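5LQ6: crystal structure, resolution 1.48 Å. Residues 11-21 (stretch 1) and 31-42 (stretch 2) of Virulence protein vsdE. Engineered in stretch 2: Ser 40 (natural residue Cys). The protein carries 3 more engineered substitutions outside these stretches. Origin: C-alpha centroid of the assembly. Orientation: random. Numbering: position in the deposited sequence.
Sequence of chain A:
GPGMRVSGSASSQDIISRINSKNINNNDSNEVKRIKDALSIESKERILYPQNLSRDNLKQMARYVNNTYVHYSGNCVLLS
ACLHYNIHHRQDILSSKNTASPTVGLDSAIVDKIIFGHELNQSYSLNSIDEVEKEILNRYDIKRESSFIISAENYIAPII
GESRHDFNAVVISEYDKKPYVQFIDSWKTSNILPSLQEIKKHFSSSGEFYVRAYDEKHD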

# COMPACT_ATOMS: atom_id res chain seq x y z
N SER A 11 -17.30 2.60 7.78
CA SER A 11 -15.91 2.10 8.00
C SER A 11 -15.00 3.11 8.67
O SER A 11 -14.22 2.75 9.57
N SER A 12 -15.01 4.37 8.21
CA SER A 12 -14.08 5.36 8.79
C SER A 12 -14.41 5.61 10.26
O SER A 12 -13.53 5.93 11.03
N GLN A 13 -15.69 5.48 10.64
CA GLN A 13 -16.04 5.60 12.04
C GLN A 13 -15.50 4.45 12.86
O GLN A 13 -15.15 4.66 14.03
N ASP A 14 -15.43 3.25 12.28
CA ASP A 14 -14.73 2.13 12.95
C ASP A 14 -13.24 2.36 13.16
O ASP A 14 -12.67 1.94 14.17
N ILE A 15 -12.59 3.05 12.23
CA ILE A 15 -11.19 3.49 12.41
C ILE A 15 -11.07 4.40 13.63
O ILE A 15 -10.18 4.29 14.46
N ILE A 16 -11.99 5.35 13.70
CA ILE A 16 -11.99 6.32 14.80
C ILE A 16 -12.18 5.62 16.14
O ILE A 16 -11.46 5.92 17.08
N SER A 17 -13.05 4.64 16.18
CA SER A 17 -13.27 3.91 17.42
C SER A 17 -12.01 3.14 17.82
O SER A 17 -11.59 3.15 18.96
N ARG A 18 -11.41 2.47 16.84
CA ARG A 18 -10.19 1.67 17.17
C ARG A 18 -9.03 2.51 17.62
O ARG A 18 -8.36 2.19 18.59
N ILE A 19 -8.79 3.61 16.91
CA ILE A 19 -7.65 4.45 17.18
C ILE A 19 -7.73 5.15 18.54
O ILE A 19 -6.72 5.46 19.18
N ASN A 20 -8.95 5.37 19.03
CA ASN A 20 -9.13 6.00 20.33
C ASN A 20 -9.39 5.03 21.48
O ASN A 20 -9.60 5.43 22.62
N SER A 21 -9.36 3.71 21.19
CA SER A 21 -9.77 2.75 22.22
C SER A 21 -8.75 2.60 23.34
O SER A 21 -7.58 2.82 23.14
N GLU A 31 3.11 4.01 19.20
CA GLU A 31 2.80 3.75 17.82
C GLU A 31 1.38 4.17 17.41
O GLU A 31 1.18 4.79 16.38
N VAL A 32 0.40 3.78 18.22
CA VAL A 32 -0.98 4.18 17.95
C VAL A 32 -1.13 5.69 18.01
O VAL A 32 -1.88 6.28 17.21
N LYS A 33 -0.42 6.32 18.96
CA LYS A 33 -0.40 7.77 19.03
C LYS A 33 0.21 8.44 17.81
O LYS A 33 -0.35 9.44 17.31
N ARG A 34 1.33 7.93 17.34
CA ARG A 34 1.95 8.43 16.11
C ARG A 34 1.00 8.28 14.92
O ARG A 34 0.84 9.21 14.10
N ILE A 35 0.29 7.15 14.87
CA ILE A 35 -0.70 6.98 13.82
C ILE A 35 -1.84 7.98 13.93
O ILE A 35 -2.24 8.60 12.92
N LYS A 36 -2.40 8.14 15.14
CA LYS A 36 -3.51 9.07 15.37
C LYS A 36 -3.14 10.50 15.01
O LYS A 36 -3.96 11.23 14.47
N ASP A 37 -1.93 10.88 15.36
CA ASP A 37 -1.44 12.22 15.05
C ASP A 37 -1.34 12.47 13.54
O ASP A 37 -1.61 13.58 13.06
N ALA A 38 -0.90 11.44 12.81
CA ALA A 38 -0.66 11.59 11.38
C ALA A 38 -1.92 11.45 10.56
O ALA A 38 -2.02 12.01 9.49
N LEU A 39 -2.86 10.66 11.00
CA LEU A 39 -3.96 10.26 10.12
C LEU A 39 -5.04 11.30 10.05
O LEU A 39 -5.44 11.84 11.09
N SER A 40 -5.46 11.66 8.83
CA SER A 40 -6.64 12.48 8.56
C SER A 40 -7.74 11.69 7.86
O SER A 40 -7.49 10.90 6.92
N ILE A 41 -8.98 11.97 8.23
CA ILE A 41 -10.15 11.39 7.65
C ILE A 41 -10.98 12.50 7.09
O ILE A 41 -11.43 13.40 7.82
N GLU A 42 -11.18 12.48 5.78
CA GLU A 42 -12.06 13.43 5.13
C GLU A 42 -13.43 12.79 4.99
O GLU A 42 -13.56 11.78 4.28

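The two stretches run roughly antiparallel: the axis of helix 12-19 makes an angle of 140° with helix 31-38, at a closest approach of 11.2 Å, and 144° with strand 39-41. The CA register agrees with this, pairing Ile 19 with Lys 36 (6.5 Å between CA atoms) and Ser 12 with Ile 41 (7.3 Å).

Ile 19 is the principal bump, with 104 Å² covered by the second stretch. Its CA-to-CB bond points sideways, but a chi1 of -146°, between wells, and a t chi2 bring CD1 nearer. Ile 19 CD1 sits in a hollow lined by Ile 35, Lys 36 and Leu 39, lying 3.5 Å from Lys 36 CA, 3.9 Å from Lys 36 CB, 4.0 Å from Ile 35 CG2 and 4.0 Å from Leu 39 CD2. The approach to a CA shows that backbone forms part of the hollow. Farther along, Ile 19 CG1 lies 4.3 Å from Val 32 CG1, while the carbonyl Ile 19 O is closer to that same methyl, at 3.7 Å.

At the strand end the roles reverse. Ile 41 (m, t) points toward the helix. Its CD1 lies 3.6 Å from Ile 16 CG1 and 4.3 Å from Ile 15 CG2, and its CG2 lies 3.8 Å from Ser 12 CB. Ile 15 (m, t) joins the two regions, since its CG2 also meets Leu 39 CD2 at 4.0 Å. Leu 39 (t, p) thus offers one methyl, CD2, to both Ile 15 and Ile 19.

The polar contact is slight. Lys 36, extended through t, t, t before a p chi4, donates a weak hydrogen bond from NZ to Asn 20 OD1 at 3.1 Å. Asn 20 (chi1 m) points away at CB, yet its end comes nearer, and its ND2 donates to Ile 16 O at 2.9 Å within its own stretch. The contact is therefore predominantly apolar, burying 419 Å² over both sides.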

# COMPACT_ATOMS: atom_id res chain seq x y z
CB SER A 11 -15.24 1.65 6.68
OG SER A 11 -13.86 1.44 6.91
CB SER A 12 -14.03 6.65 7.97
OG SER A 12 -15.32 7.25 7.92
CB GLN A 13 -17.53 5.78 12.25
CG GLN A 13 -18.42 4.61 11.90
CD GLN A 13 -19.90 4.96 12.09
OE1 GLN A 13 -20.29 6.15 12.08
NE2 GLN A 13 -20.74 3.94 12.27
CB ASP A 14 -14.97 0.82 12.19
CG ASP A 14 -16.41 0.30 12.32
OD1 ASP A 14 -17.19 0.82 13.14
OD2 ASP A 14 -16.76 -0.64 11.59
CB ILE A 15 -10.63 4.19 11.13
CG1 ILE A 15 -10.69 3.20 9.96
CG2 ILE A 15 -9.27 4.76 11.37
CD1 ILE A 15 -10.30 3.84 8.63
CB ILE A 16 -13.09 7.37 14.53
CG1 ILE A 16 -12.54 8.37 13.48
CG2 ILE A 16 -13.47 8.08 15.83
CD1 ILE A 16 -13.63 9.18 12.81
CB SER A 17 -14.51 3.04 17.37
OG SER A 17 -14.49 2.06 16.39
CB ARG A 18 -9.83 0.80 15.97
CG ARG A 18 -10.80 -0.32 15.69
CD ARG A 18 -10.32 -1.29 14.61
NE ARG A 18 -10.31 -0.65 13.29
CZ ARG A 18 -11.25 -0.76 12.38
NH1 ARG A 18 -12.34 -1.47 12.61
NH2 ARG A 18 -11.11 -0.14 11.19
CB ILE A 19 -7.45 5.41 15.97
CG1 ILE A 19 -6.00 5.71 15.73
CG2 ILE A 19 -8.35 6.65 16.06
CD1 ILE A 19 -5.83 6.54 14.47
CB ASN A 20 -10.34 6.96 20.25
CG ASN A 20 -10.03 8.20 19.46
OD1 ASN A 20 -9.18 8.93 19.87
ND2 ASN A 20 -10.66 8.40 18.32
CB SER A 21 -10.09 1.45 21.56
OG SER A 21 -8.94 0.93 21.06
CB GLU A 31 2.97 2.26 17.58
CG GLU A 31 2.88 1.86 16.14
CD GLU A 31 3.77 0.68 15.78
OE1 GLU A 31 4.54 0.16 16.64
OE2 GLU A 31 3.66 0.25 14.62
CB VAL A 32 -1.97 3.44 18.88
CG1 VAL A 32 -3.38 3.95 18.68
CG2 VAL A 32 -1.93 1.95 18.62
CB LYS A 33 0.35 8.25 20.30
CG LYS A 33 -0.49 8.13 21.56
CD LYS A 33 -0.07 9.13 22.64
CE LYS A 33 -1.26 9.48 23.53
NZ LYS A 33 -1.92 8.26 24.08
CB ARG A 34 3.26 7.72 15.82
CG ARG A 34 4.40 8.18 16.71
CD ARG A 34 5.70 7.45 16.36
NE ARG A 34 5.73 6.06 16.85
CZ ARG A 34 6.38 5.63 17.95
NH1 ARG A 34 7.06 6.48 18.72
NH2 ARG A 34 6.33 4.35 18.30
CB ILE A 35 -1.24 5.53 13.75
CG1 ILE A 35 -0.10 4.56 13.40
CG2 ILE A 35 -2.37 5.42 12.74
CD1 ILE A 35 -0.38 3.12 13.76
CB LYS A 36 -3.90 9.02 16.85
CG LYS A 36 -4.97 10.02 17.21
CD LYS A 36 -5.71 9.64 18.49
CE LYS A 36 -6.75 10.68 18.83
NZ LYS A 36 -7.85 10.81 17.81
CB ASP A 37 -0.07 12.45 15.70
CG ASP A 37 -0.17 12.59 17.25
OD1 ASP A 37 -1.26 12.95 17.77
OD2 ASP A 37 0.86 12.30 17.90
CB ALA A 38 0.37 10.59 10.91
CB LEU A 39 -4.53 8.94 10.60
CG LEU A 39 -5.57 8.25 9.77
CD1 LEU A 39 -4.92 7.83 8.49
CD2 LEU A 39 -6.08 7.03 10.48
CB SER A 40 -6.27 13.64 7.64
OG SER A 40 -5.40 14.50 8.28
CB ILE A 41 -10.94 10.59 8.70
CG1 ILE A 41 -10.01 9.59 9.41
CG2 ILE A 41 -12.16 9.93 8.07
CD1 ILE A 41 -10.70 8.68 10.44
CB GLU A 42 -11.49 13.79 3.77
CG GLU A 42 -12.18 14.94 3.06
CD GLU A 42 -11.19 16.01 2.59
OE1 GLU A 42 -10.11 15.69 2.02
OE2 GLU A 42 -11.49 17.19 2.83